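Local structure of DinB-like domain-containing protein (Enterococcus faecalis, 3CEX) at residues 12-17 with 150-155; 18-23 with 157-162; 44-49 with 97-102; 76-81 with 105-110. The protein is of unknown function but has the four-helix-bundle fold of the DinB superfamily, several of whose members are metal-dependent enzymes. All coordinates share one frame; numbering follows the deposited sequence.

Contact 1: residues 12-17 with 150-155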
loop_
_atom_site.group_PDB
_atom_site.type_symbol
_atom_site.label_atom_id
_atom_site.label_comp_id
_atom_site.label_asym_id
_atom_site.label_seq_id
_atom_site.Cartn_x
_atom_site.Cartn_y
_atom_site.Cartn_z
ATOM N N GLU A 12 -7.780 -10.443 0.967
ATOM C CA GLU A 12 -6.470 -10.976 1.293
ATOM C C GLU A 12 -5.406 -9.867 1.261
ATOM O O GLU A 12 -4.447 -9.889 2.039
ATOM C CB GLU A 12 -6.149 -12.147 0.358
ATOM C CG GLU A 12 -7.144 -13.291 0.588
ATOM C CD GLU A 12 -7.002 -14.461 -0.347
ATOM O OE1 GLU A 12 -6.122 -14.436 -1.238
ATOM O OE2 GLU A 12 -7.813 -15.426 -0.192
ATOM N N THR A 13 -5.584 -8.876 0.402
ATOM C CA THR A 13 -4.665 -7.725 0.351
ATOM C C THR A 13 -4.744 -6.851 1.624
ATOM O O THR A 13 -3.682 -6.352 2.151
ATOM C CB THR A 13 -4.932 -6.858 -0.925
ATOM O OG1 THR A 13 -4.826 -7.694 -2.087
ATOM C CG2 THR A 13 -3.934 -5.698 -1.061
ATOM N N LEU A 14 -5.974 -6.603 2.089
ATOM C CA LEU A 14 -6.177 -5.941 3.379
ATOM C C LEU A 14 -5.510 -6.689 4.552
ATOM O O LEU A 14 -4.897 -6.051 5.450
ATOM C CB LEU A 14 -7.687 -5.712 3.616
ATOM C CG LEU A 14 -8.087 -4.964 4.895
ATOM C CD1 LEU A 14 -7.503 -3.545 4.907
ATOM C CD2 LEU A 14 -9.630 -4.890 5.046
ATOM N N ASP A 15 -5.565 -8.023 4.537
ATOM C CA ASP A 15 -4.889 -8.821 5.564
ATOM C C ASP A 15 -3.378 -8.543 5.608
ATOM O O ASP A 15 -2.799 -8.479 6.681
ATOM C CB ASP A 15 -5.097 -10.328 5.333
ATOM C CG ASP A 15 -6.512 -10.800 5.682
ATOM O OD1 ASP A 15 -7.173 -10.130 6.522
ATOM O OD2 ASP A 15 -6.922 -11.878 5.162
ATOM N N ARG A 16 -2.748 -8.334 4.457
ATOM C CA ARG A 16 -1.320 -7.988 4.453
ATOM C C ARG A 16 -1.071 -6.634 5.106
ATOM O O ARG A 16 -0.089 -6.500 5.833
ATOM C CB ARG A 16 -0.689 -7.992 3.047
ATOM C CG ARG A 16 -0.949 -9.216 2.188
ATOM C CD ARG A 16 -0.337 -10.456 2.805
ATOM N NE ARG A 16 -0.389 -11.494 1.802
ATOM C CZ ARG A 16 0.557 -11.720 0.892
ATOM N NH1 ARG A 16 1.692 -11.034 0.897
ATOM N NH2 ARG A 16 0.360 -12.663 -0.003
ATOM N N ALA A 17 -1.924 -5.642 4.861
ATOM C CA ALA A 17 -1.823 -4.330 5.544
ATOM C C ALA A 17 -1.933 -4.521 7.073
ATOM O O ALA A 17 -1.116 -4.004 7.866
ATOM C CB ALA A 17 -2.901 -3.378 5.068
ATOM N N SER A 150 -10.455 2.484 -2.980
ATOM C CA SER A 150 -9.836 3.560 -2.241
ATOM C C SER A 150 -9.558 3.143 -0.809
ATOM O O SER A 150 -8.479 3.453 -0.268
ATOM C CB SER A 150 -10.717 4.827 -2.232
ATOM O OG SER A 150 -10.720 5.395 -3.518
ATOM N N ALA A 151 -10.516 2.443 -0.192
ATOM C CA ALA A 151 -10.341 2.003 1.205
ATOM C C ALA A 151 -9.226 0.983 1.361
ATOM O O ALA A 151 -8.408 1.101 2.279
ATOM C CB ALA A 151 -11.610 1.516 1.787
ATOM N N ILE A 152 -9.123 0.030 0.443
ATOM C CA ILE A 152 -8.043 -0.958 0.486
ATOM C C ILE A 152 -6.698 -0.281 0.190
ATOM O O ILE A 152 -5.717 -0.513 0.903
ATOM C CB ILE A 152 -8.244 -2.104 -0.547
ATOM C CG1 ILE A 152 -9.524 -2.916 -0.273
ATOM C CG2 ILE A 152 -7.044 -3.044 -0.579
ATOM C CD1 ILE A 152 -9.610 -3.530 1.106
ATOM N N ASP A 153 -6.658 0.580 -0.836
ATOM C CA ASP A 153 -5.432 1.348 -1.197
ATOM C C ASP A 153 -4.865 2.165 -0.010
ATOM O O ASP A 153 -3.661 2.170 0.253
ATOM C CB ASP A 153 -5.733 2.241 -2.421
ATOM C CG ASP A 153 -4.650 3.265 -2.719
ATOM O OD1 ASP A 153 -3.531 2.826 -3.037
ATOM O OD2 ASP A 153 -4.924 4.513 -2.650
ATOM N N ASP A 154 -5.756 2.862 0.676
ATOM C CA ASP A 154 -5.432 3.685 1.822
ATOM C C ASP A 154 -4.796 2.867 2.928
ATOM O O ASP A 154 -3.763 3.275 3.454
ATOM C CB ASP A 154 -6.710 4.352 2.376
ATOM C CG ASP A 154 -6.468 5.110 3.694
ATOM O OD1 ASP A 154 -6.310 6.337 3.596
ATOM O OD2 ASP A 154 -6.432 4.479 4.815
ATOM N N ALA A 155 -5.425 1.742 3.286
ATOM C CA ALA A 155 -4.899 0.897 4.347
ATOM C C ALA A 155 -3.521 0.370 3.973
ATOM O O ALA A 155 -2.585 0.460 4.802
ATOM C CB ALA A 155 -5.853 -0.262 4.713
#
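Two helical segments, 12-17 and 150-155, run side by side in the same direction, their axes 9.4 Å apart and crossing at 26°. No hydrogen bond spans them; the contact is made by the buried T13, L14 and A17 on one helix and the buried I152 and A155 on the other. Followed outward, L14 meets the partner helix already at its CB, 3.8 Å from I152 CD1. With CG anti to the backbone N (chi1 -177°), the fork is carried alongside the partner helix. Of its two branches, CD1 rests 3.7 Å from A155 CB, while CD2 stays 4.2 Å from I152 CD1. I152 crosses L14 at about a right angle: CG1 stands beside its own backbone N and brings CD1 to L14, whereas CG2 points to T13, where the two CG2 methyls meet at 4.1 Å. T13 thus offers only its methyl to this contact, as its OG1 turns back to bond with L9 O one turn earlier. One turn on, the contact is made by two alanines, with A17 CB 3.9 Å from A155 O. L14 also packs on L55 of helix 44-62 and on V115 and T118 of helix 104-124, so it touches the other three long helices of the bundle. Such a parallel pairing of the first and last helices is that of an up-down-down-up four-helix bundle, the DinB fold.

Contact 2: residues 18-23 with 157-162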
loop_
_atom_site.group_PDB
_atom_site.type_symbol
_atom_site.label_atom_id
_atom_site.label_comp_id
_atom_site.label_asym_id
_atom_site.label_seq_id
_atom_site.Cartn_x
_atom_site.Cartn_y
_atom_site.Cartn_z
ATOM N N HIS A 18 -2.929 -5.303 7.472
ATOM C CA HIS A 18 -3.201 -5.563 8.878
ATOM C C HIS A 18 -1.988 -6.183 9.561
ATOM O O HIS A 18 -1.528 -5.707 10.616
ATOM C CB HIS A 18 -4.422 -6.488 8.965
ATOM C CG HIS A 18 -4.985 -6.652 10.343
ATOM N ND1 HIS A 18 -5.982 -7.560 10.619
ATOM C CD2 HIS A 18 -4.719 -6.016 11.508
ATOM C CE1 HIS A 18 -6.295 -7.489 11.905
ATOM N NE2 HIS A 18 -5.549 -6.554 12.466
ATOM N N GLU A 19 -1.472 -7.246 8.956
ATOM C CA GLU A 19 -0.254 -7.934 9.422
ATOM C C GLU A 19 0.968 -7.005 9.494
ATOM O O GLU A 19 1.750 -7.043 10.461
ATOM C CB GLU A 19 0.031 -9.175 8.516
ATOM C CG GLU A 19 -1.077 -10.216 8.667
ATOM C CD GLU A 19 -1.190 -11.312 7.563
ATOM O OE1 GLU A 19 -0.543 -11.226 6.479
ATOM O OE2 GLU A 19 -1.958 -12.308 7.813
ATOM N N ARG A 20 1.145 -6.157 8.491
ATOM C CA ARG A 20 2.282 -5.232 8.511
ATOM C C ARG A 20 2.214 -4.222 9.677
ATOM O O ARG A 20 3.198 -3.982 10.326
ATOM C CB ARG A 20 2.372 -4.483 7.191
ATOM C CG ARG A 20 3.512 -3.461 7.083
ATOM C CD ARG A 20 3.679 -2.959 5.668
ATOM N NE ARG A 20 4.066 -4.046 4.776
ATOM C CZ ARG A 20 3.316 -4.551 3.790
ATOM N NH1 ARG A 20 2.125 -4.062 3.497
ATOM N NH2 ARG A 20 3.792 -5.525 3.067
ATOM N N PHE A 21 1.047 -3.636 9.918
ATOM C CA PHE A 21 0.867 -2.729 11.048
ATOM C C PHE A 21 1.196 -3.452 12.389
ATOM O O PHE A 21 1.900 -2.901 13.239
ATOM C CB PHE A 21 -0.573 -2.213 11.080
ATOM C CG PHE A 21 -0.824 -0.968 10.270
ATOM C CD1 PHE A 21 -0.224 0.225 10.610
ATOM C CD2 PHE A 21 -1.742 -0.963 9.247
ATOM C CE1 PHE A 21 -0.467 1.390 9.872
ATOM C CE2 PHE A 21 -1.977 0.183 8.546
ATOM C CZ PHE A 21 -1.325 1.363 8.877
ATOM N N GLU A 22 0.678 -4.665 12.576
ATOM C CA GLU A 22 0.976 -5.418 13.789
ATOM C C GLU A 22 2.481 -5.761 13.957
ATOM O O GLU A 22 2.997 -5.659 15.057
ATOM C CB GLU A 22 0.115 -6.688 13.875
ATOM C CG GLU A 22 -1.374 -6.462 14.135
ATOM C CD GLU A 22 -1.726 -5.563 15.363
ATOM O OE1 GLU A 22 -1.080 -5.651 16.425
ATOM O OE2 GLU A 22 -2.672 -4.759 15.235
ATOM N N GLU A 23 3.177 -6.156 12.894
ATOM C CA GLU A 23 4.607 -6.468 12.974
ATOM C C GLU A 23 5.423 -5.226 13.317
ATOM O O GLU A 23 6.419 -5.314 14.020
ATOM C CB GLU A 23 5.157 -7.022 11.651
ATOM C CG GLU A 23 4.570 -8.330 11.226
ATOM C CD GLU A 23 4.910 -8.754 9.776
ATOM O OE1 GLU A 23 5.280 -7.892 8.919
ATOM O OE2 GLU A 23 4.792 -9.970 9.503
HETATM N N MSE A 157 -1.304 1.386 1.668
HETATM C CA MSE A 157 -0.308 2.427 1.525
HETATM C C MSE A 157 0.144 3.011 2.897
HETATM O O MSE A 157 1.327 3.292 3.109
HETATM C CB MSE A 157 -0.906 3.498 0.605
HETATM C CG MSE A 157 -0.182 4.705 0.596
HETATM SE SE MSE A 157 -0.769 6.092 1.886
HETATM C CE MSE A 157 -0.456 7.384 0.501
ATOM N N HIS A 158 -0.796 3.217 3.811
ATOM C CA HIS A 158 -0.437 3.632 5.178
ATOM C C HIS A 158 0.406 2.633 5.955
ATOM O O HIS A 158 1.242 3.042 6.752
ATOM C CB HIS A 158 -1.679 4.081 5.999
ATOM C CG HIS A 158 -2.176 5.427 5.582
ATOM N ND1 HIS A 158 -3.377 5.602 4.933
ATOM C CD2 HIS A 158 -1.567 6.640 5.581
ATOM C CE1 HIS A 158 -3.527 6.887 4.631
ATOM N NE2 HIS A 158 -2.439 7.538 5.003
ATOM N N SER A 159 0.221 1.350 5.688
ATOM C CA SER A 159 1.033 0.298 6.342
ATOM C C SER A 159 2.501 0.413 5.898
ATOM O O SER A 159 3.416 0.281 6.711
ATOM C CB SER A 159 0.416 -1.098 6.107
ATOM O OG SER A 159 0.632 -1.586 4.791
ATOM N N GLY A 160 2.732 0.771 4.624
ATOM C CA GLY A 160 4.063 1.067 4.138
ATOM C C GLY A 160 4.661 2.270 4.811
ATOM O O GLY A 160 5.837 2.254 5.194
ATOM N N GLN A 161 3.863 3.328 4.957
ATOM C CA GLN A 161 4.372 4.534 5.649
ATOM C C GLN A 161 4.748 4.224 7.090
ATOM O O GLN A 161 5.709 4.762 7.621
ATOM C CB GLN A 161 3.325 5.676 5.553
ATOM C CG GLN A 161 3.195 6.240 4.154
ATOM C CD GLN A 161 2.071 7.266 3.983
ATOM O OE1 GLN A 161 1.240 7.433 4.877
ATOM N NE2 GLN A 161 2.072 7.979 2.840
ATOM N N ALA A 162 3.989 3.360 7.748
ATOM C CA ALA A 162 4.293 2.990 9.162
ATOM C C ALA A 162 5.668 2.371 9.328
ATOM O O ALA A 162 6.343 2.617 10.323
ATOM C CB ALA A 162 3.226 2.048 9.721
#
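The F21 ring lies with one face against S159, whose CA sits 3.6 Å above the ring plane in a CH-pi contact 22° off the ring normal. A162 CB approaches obliquely, 3.8 Å from F21 CE1, and the ring tip, CZ, reaches the backbone at S159 N (3.5 Å). The guanidinium of R20 is met at its edge: S159 OG lies almost in its plane and accepts a nearly straight hydrogen bond from R20 NH1 (3.2 Å, 167°). The H158 ring carries the selenium of M157, a selenomethionine, over the centre of one face, while H50 meets it edge-to-face. These groups close the parallel helices 8-25 and 144-170, the first and last helices of the DinB four-helix bundle, at an axis distance of 8.9 Å, with S159 as the residue wedged between R20 and F21. The R20 chain starts with CG anti to the backbone N and bends at chi3 (-64°), bringing CD past the serine before the guanidinium turns back to OG. That hydroxyl, in the crowded position between backbone N and carbonyl carbon, also bonds to V156 O, so two bonds grip one buried oxygen. R20 NH2 forms a salt bridge with D153 of the second subunit, its stronger partner. Beside helix 44-62, where H158 packs on T51, its NE2 bonds to a glycerol molecule, probably from the crystallisation liquor.

Contact 3: residues 44-49 with 97-102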
loop_
_atom_site.group_PDB
_atom_site.type_symbol
_atom_site.label_atom_id
_atom_site.label_comp_id
_atom_site.label_asym_id
_atom_site.label_seq_id
_atom_site.Cartn_x
_atom_site.Cartn_y
_atom_site.Cartn_z
ATOM N N VAL A 44 3.314 6.204 14.135
ATOM C CA VAL A 44 2.673 4.895 13.919
ATOM C C VAL A 44 1.306 4.864 14.593
ATOM O O VAL A 44 0.355 4.362 14.019
ATOM C CB VAL A 44 3.573 3.712 14.357
ATOM C CG1 VAL A 44 2.831 2.368 14.305
ATOM C CG2 VAL A 44 4.806 3.658 13.468
ATOM N N THR A 45 1.181 5.461 15.769
ATOM C CA THR A 45 -0.131 5.550 16.430
ATOM C C THR A 45 -1.142 6.280 15.534
ATOM O O THR A 45 -2.260 5.769 15.310
ATOM C CB THR A 45 -0.065 6.264 17.771
ATOM O OG1 THR A 45 0.669 5.473 18.702
ATOM C CG2 THR A 45 -1.488 6.511 18.339
ATOM N N TRP A 46 -0.757 7.435 14.983
ATOM C CA TRP A 46 -1.680 8.163 14.063
ATOM C C TRP A 46 -2.059 7.319 12.835
ATOM O O TRP A 46 -3.221 7.259 12.446
ATOM C CB TRP A 46 -1.076 9.485 13.614
ATOM C CG TRP A 46 -2.054 10.397 12.868
ATOM C CD1 TRP A 46 -2.725 11.460 13.400
ATOM C CD2 TRP A 46 -2.466 10.317 11.488
ATOM N NE1 TRP A 46 -3.510 12.047 12.460
ATOM C CE2 TRP A 46 -3.388 11.370 11.273
ATOM C CE3 TRP A 46 -2.141 9.474 10.413
ATOM C CZ2 TRP A 46 -3.994 11.610 10.017
ATOM C CZ3 TRP A 46 -2.760 9.697 9.164
ATOM C CH2 TRP A 46 -3.684 10.749 8.986
ATOM N N LEU A 47 -1.056 6.670 12.229
ATOM C CA LEU A 47 -1.273 5.856 11.019
ATOM C C LEU A 47 -2.220 4.688 11.251
ATOM O O LEU A 47 -3.098 4.417 10.433
ATOM C CB LEU A 47 0.072 5.345 10.471
ATOM C CG LEU A 47 0.915 6.464 9.864
ATOM C CD1 LEU A 47 2.378 6.064 9.701
ATOM C CD2 LEU A 47 0.294 6.899 8.479
HETATM N N MSE A 48 -2.040 3.988 12.360
HETATM C CA MSE A 48 -2.920 2.851 12.698
HETATM C C MSE A 48 -4.309 3.297 13.097
HETATM O O MSE A 48 -5.266 2.717 12.677
HETATM C CB MSE A 48 -2.336 2.033 13.843
HETATM C CG MSE A 48 -1.409 1.046 13.400
HETATM SE SE MSE A 48 -0.821 -0.216 14.757
HETATM C CE MSE A 48 -2.132 -1.615 14.778
ATOM N N TRP A 49 -4.415 4.335 13.914
ATOM C CA TRP A 49 -5.723 4.896 14.259
ATOM C C TRP A 49 -6.438 5.385 12.997
ATOM O O TRP A 49 -7.622 5.092 12.771
ATOM C CB TRP A 49 -5.539 6.066 15.222
ATOM C CG TRP A 49 -6.757 6.896 15.348
ATOM C CD1 TRP A 49 -7.846 6.627 16.130
ATOM C CD2 TRP A 49 -7.049 8.132 14.666
ATOM N NE1 TRP A 49 -8.763 7.606 15.980
ATOM C CE2 TRP A 49 -8.305 8.541 15.093
ATOM C CE3 TRP A 49 -6.354 8.924 13.735
ATOM C CZ2 TRP A 49 -8.900 9.731 14.648
ATOM C CZ3 TRP A 49 -6.921 10.066 13.292
ATOM C CH2 TRP A 49 -8.197 10.470 13.736
ATOM N N ALA A 97 -0.456 15.368 16.250
ATOM C CA ALA A 97 0.329 15.050 17.447
ATOM C C ALA A 97 -0.536 14.691 18.653
ATOM O O ALA A 97 -0.034 14.144 19.614
ATOM C CB ALA A 97 1.241 16.225 17.812
ATOM N N LYS A 98 -1.824 15.026 18.608
ATOM C CA LYS A 98 -2.737 14.715 19.682
ATOM C C LYS A 98 -3.322 13.313 19.559
ATOM O O LYS A 98 -4.035 12.863 20.461
ATOM C CB LYS A 98 -3.879 15.739 19.733
ATOM C CG LYS A 98 -3.414 17.117 20.179
ATOM C CD LYS A 98 -4.604 18.012 20.474
ATOM C CE LYS A 98 -4.363 19.485 20.124
ATOM N NZ LYS A 98 -4.353 20.341 21.308
ATOM N N VAL A 99 -3.053 12.627 18.448
ATOM C CA VAL A 99 -3.503 11.251 18.339
ATOM C C VAL A 99 -2.414 10.385 18.976
ATOM O O VAL A 99 -1.416 10.044 18.349
ATOM C CB VAL A 99 -3.819 10.837 16.909
ATOM C CG1 VAL A 99 -4.261 9.360 16.893
ATOM C CG2 VAL A 99 -4.919 11.768 16.294
ATOM N N VAL A 100 -2.600 10.109 20.265
ATOM C CA VAL A 100 -1.684 9.315 21.062
ATOM C C VAL A 100 -2.523 8.368 21.916
ATOM O O VAL A 100 -3.683 8.662 22.203
ATOM C CB VAL A 100 -0.759 10.200 21.962
ATOM C CG1 VAL A 100 0.150 11.052 21.093
ATOM C CG2 VAL A 100 -1.578 11.087 22.946
ATOM N N VAL A 101 -1.942 7.229 22.296
ATOM C CA VAL A 101 -2.646 6.237 23.112
ATOM C C VAL A 101 -1.849 5.895 24.371
ATOM O O VAL A 101 -0.610 6.021 24.410
ATOM C CB VAL A 101 -2.924 4.921 22.333
ATOM C CG1 VAL A 101 -3.971 5.129 21.231
ATOM C CG2 VAL A 101 -1.623 4.346 21.760
ATOM N N ALA A 102 -2.572 5.435 25.394
ATOM C CA ALA A 102 -1.955 5.007 26.652
ATOM C C ALA A 102 -1.290 3.625 26.539
ATOM O O ALA A 102 -0.277 3.370 27.193
ATOM C CB ALA A 102 -2.996 5.031 27.785
#
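Residues 44-49 form the first turns of a helix, with M48 N and W49 N bonded back to V44 O and T45 O, whereas 97-102 has no regular structure. Its chain is turned at A97 and K98 and then stretches out through V100 and V101 (phi/psi -137/154° for V100), passing the helix so that W46 and V99 have their CA atoms 5.6 Å apart. No hydrogen bond crosses; V99 does most of the work. Its CG1, anti to the backbone N, lies 3.5 Å above the W49 ring plane, offset toward the rim, and its CG2 stands over the same face, 4.2 Å from the centroid of the W49 six-membered ring. CG2 also touches the second indole, 3.6 Å from W46 CD1, so the valine is wedged between two tryptophans. These touch each other as well, W49 CZ3 lying over a face of W46. T45 places CG2 anti to its backbone N, 3.5 Å from V99 O, and its OG1, 4.0 Å from V101 CG2, is hydrogen-bonded to N34 OD1. T45 and V101 lie alongside one another, pointing opposite ways. The polar edge of W46 is likewise satisfied, NE1 bonding to H91 ND1, while its ring stacks on H50. The loop thus runs along the flank of the first turns of helix 44-62, just ahead of helix 104-124, whose L107 touches both T45 and V101; on other sides of the same turns M48 packs on helix 8-25 and L47 on helix 144-170.

Contact 4: residues 76-81 with 105-110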
loop_
_atom_site.group_PDB
_atom_site.type_symbol
_atom_site.label_atom_id
_atom_site.label_comp_id
_atom_site.label_asym_id
_atom_site.label_seq_id
_atom_site.Cartn_x
_atom_site.Cartn_y
_atom_site.Cartn_z
ATOM N N GLU A 76 -14.332 6.747 23.490
ATOM C CA GLU A 76 -14.089 6.842 24.953
ATOM C C GLU A 76 -12.814 6.136 25.422
ATOM O O GLU A 76 -12.187 6.568 26.367
ATOM C CB GLU A 76 -15.271 6.274 25.735
ATOM C CG GLU A 76 -16.559 7.094 25.607
ATOM C CD GLU A 76 -17.482 6.600 24.508
ATOM O OE1 GLU A 76 -17.001 5.963 23.549
ATOM O OE2 GLU A 76 -18.699 6.856 24.594
ATOM N N LYS A 77 -12.418 5.063 24.748
ATOM C CA LYS A 77 -11.173 4.347 25.076
ATOM C C LYS A 77 -9.946 5.130 24.672
ATOM O O LYS A 77 -8.934 5.118 25.372
ATOM C CB LYS A 77 -11.118 3.004 24.357
ATOM C CG LYS A 77 -12.293 2.071 24.621
ATOM C CD LYS A 77 -12.500 1.824 26.067
ATOM C CE LYS A 77 -11.359 1.088 26.707
ATOM N NZ LYS A 77 -11.821 0.685 28.077
ATOM N N PHE A 78 -10.041 5.789 23.513
ATOM C CA PHE A 78 -8.960 6.581 22.978
ATOM C C PHE A 78 -8.845 7.899 23.752
ATOM O O PHE A 78 -7.735 8.368 24.008
ATOM C CB PHE A 78 -9.166 6.822 21.474
ATOM C CG PHE A 78 -8.632 5.721 20.607
ATOM C CD1 PHE A 78 -9.392 4.607 20.315
ATOM C CD2 PHE A 78 -7.359 5.811 20.072
ATOM C CE1 PHE A 78 -8.887 3.606 19.494
ATOM C CE2 PHE A 78 -6.855 4.809 19.280
ATOM C CZ PHE A 78 -7.617 3.714 18.982
ATOM N N ALA A 79 -9.987 8.487 24.098
ATOM C CA ALA A 79 -10.070 9.796 24.786
ATOM C C ALA A 79 -9.165 10.864 24.168
ATOM O O ALA A 79 -8.407 11.549 24.865
ATOM C CB ALA A 79 -9.819 9.654 26.302
ATOM N N LEU A 80 -9.271 11.012 22.856
ATOM C CA LEU A 80 -8.447 11.973 22.117
ATOM C C LEU A 80 -8.819 13.413 22.475
ATOM O O LEU A 80 -9.985 13.713 22.685
ATOM C CB LEU A 80 -8.590 11.750 20.608
ATOM C CG LEU A 80 -8.122 10.419 19.998
ATOM C CD1 LEU A 80 -8.222 10.481 18.478
ATOM C CD2 LEU A 80 -6.720 10.104 20.442
ATOM N N ASP A 81 -7.824 14.296 22.550
ATOM C CA ASP A 81 -8.103 15.731 22.703
ATOM C C ASP A 81 -8.441 16.345 21.340
ATOM O O ASP A 81 -7.884 17.352 20.935
ATOM C CB ASP A 81 -6.928 16.447 23.379
ATOM C CG ASP A 81 -7.314 17.823 23.979
ATOM O OD1 ASP A 81 -8.545 18.178 24.159
ATOM O OD2 ASP A 81 -6.332 18.549 24.299
ATOM N N GLN A 105 -2.161 -2.005 22.770
ATOM C CA GLN A 105 -3.290 -2.924 22.557
ATOM C C GLN A 105 -4.531 -2.235 21.980
ATOM O O GLN A 105 -5.232 -2.822 21.158
ATOM C CB GLN A 105 -3.650 -3.682 23.856
ATOM C CG GLN A 105 -4.541 -4.940 23.701
ATOM C CD GLN A 105 -3.904 -5.969 22.766
ATOM O OE1 GLN A 105 -2.739 -6.314 22.931
ATOM N NE2 GLN A 105 -4.649 -6.434 21.773
ATOM N N LEU A 106 -4.795 -0.995 22.377
ATOM C CA LEU A 106 -5.973 -0.290 21.871
ATOM C C LEU A 106 -5.963 -0.138 20.352
ATOM O O LEU A 106 -6.993 -0.297 19.682
ATOM C CB LEU A 106 -6.102 1.086 22.528
ATOM C CG LEU A 106 -7.353 1.872 22.161
ATOM C CD1 LEU A 106 -8.602 1.096 22.481
ATOM C CD2 LEU A 106 -7.339 3.221 22.887
ATOM N N LEU A 107 -4.786 0.180 19.817
ATOM C CA LEU A 107 -4.604 0.328 18.378
ATOM C C LEU A 107 -4.869 -0.993 17.678
ATOM O O LEU A 107 -5.540 -1.014 16.679
ATOM C CB LEU A 107 -3.172 0.777 18.058
ATOM C CG LEU A 107 -2.743 2.195 18.488
ATOM C CD1 LEU A 107 -1.236 2.349 18.440
ATOM C CD2 LEU A 107 -3.460 3.271 17.666
ATOM N N SER A 108 -4.337 -2.088 18.230
ATOM C CA SER A 108 -4.523 -3.404 17.665
ATOM C C SER A 108 -5.987 -3.802 17.655
ATOM O O SER A 108 -6.475 -4.413 16.679
ATOM C CB SER A 108 -3.770 -4.454 18.464
ATOM O OG SER A 108 -2.401 -4.298 18.292
ATOM N N ASP A 109 -6.662 -3.521 18.773
ATOM C CA ASP A 109 -8.077 -3.896 18.942
ATOM C C ASP A 109 -9.008 -3.122 18.006
ATOM O O ASP A 109 -9.924 -3.709 17.367
ATOM C CB ASP A 109 -8.504 -3.714 20.405
ATOM C CG ASP A 109 -7.855 -4.703 21.346
ATOM O OD1 ASP A 109 -7.240 -5.699 20.888
ATOM O OD2 ASP A 109 -7.967 -4.477 22.574
ATOM N N TYR A 110 -8.788 -1.818 17.879
ATOM C CA TYR A 110 -9.655 -1.035 17.007
ATOM C C TYR A 110 -9.381 -1.372 15.524
ATOM O O TYR A 110 -10.307 -1.507 14.720
ATOM C CB TYR A 110 -9.516 0.472 17.290
ATOM C CG TYR A 110 -10.402 1.367 16.434
ATOM C CD1 TYR A 110 -11.727 1.023 16.143
ATOM C CD2 TYR A 110 -9.933 2.554 15.944
ATOM C CE1 TYR A 110 -12.548 1.878 15.340
ATOM C CE2 TYR A 110 -10.731 3.385 15.163
ATOM C CZ TYR A 110 -12.030 3.046 14.854
ATOM O OH TYR A 110 -12.790 3.909 14.070
#
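The F78 ring and L106 make the centre of this contact. L106, its CG anti to the backbone N, sets CD2 over the middle of the ring, 3.5 Å from the F78 centroid and only 10° off the normal, a CH-pi contact, while L106 CG comes 3.5 Å from F78 CE1. Y110 meets the ring from another direction: its CB lies at the edge in the ring plane, and its CD2 is 3.8 Å from F78 CE1, the two aromatic planes being inclined at 71°. L107 CD2 adds a looser touch at the edge, 4.1 Å from F78 CE2. Beside the ring, K77 touches L106 with its backbone O, 3.5 Å from L106 CD2, and with its CB, 3.7 Å from L106 CD1, before its chain bends away at chi2 and chi3. The short helix 74-78 belongs to the long connection between the second and third helices of the DinB bundle and is laid here against the start of the third, helix 104-124. It ends at F78, where A79 leaves helical geometry with positive phi (46°). Around this first shell stand further aromatic rings: W49 and W69 meet F78, and W69 and W74 meet Y110. Y110 OH is held by a hydrogen bond to D56 OD2 on helix 44-62. Along helix 104-124, Q105 NE2 bonds to D109 OD1 (2.8 Å) from above the carboxylate plane, and D109 also touches W74.

In the fold
Contacts 1 and 2 are successive stations on one helix pair, 8-25 with 144-170, their centres 10 Å apart, and both face the second subunit. Contacts 3 and 4 lie between their segments along the chain, on helices 44-62 and 104-124 and their connection, with centres 9 Å apart and across the chain's centre from contact 1. Contact 2 mediates: F21 packs on M48 of contact 3, and E22 OE1 probably bonds to S108 OG of contact 4. Contacts 3 and 4 interleave in sequence and meet where V101 and W49 touch F78. The first and last helices thus make most of the dimer contacts described, while the chain's middle supplies the other two long helices.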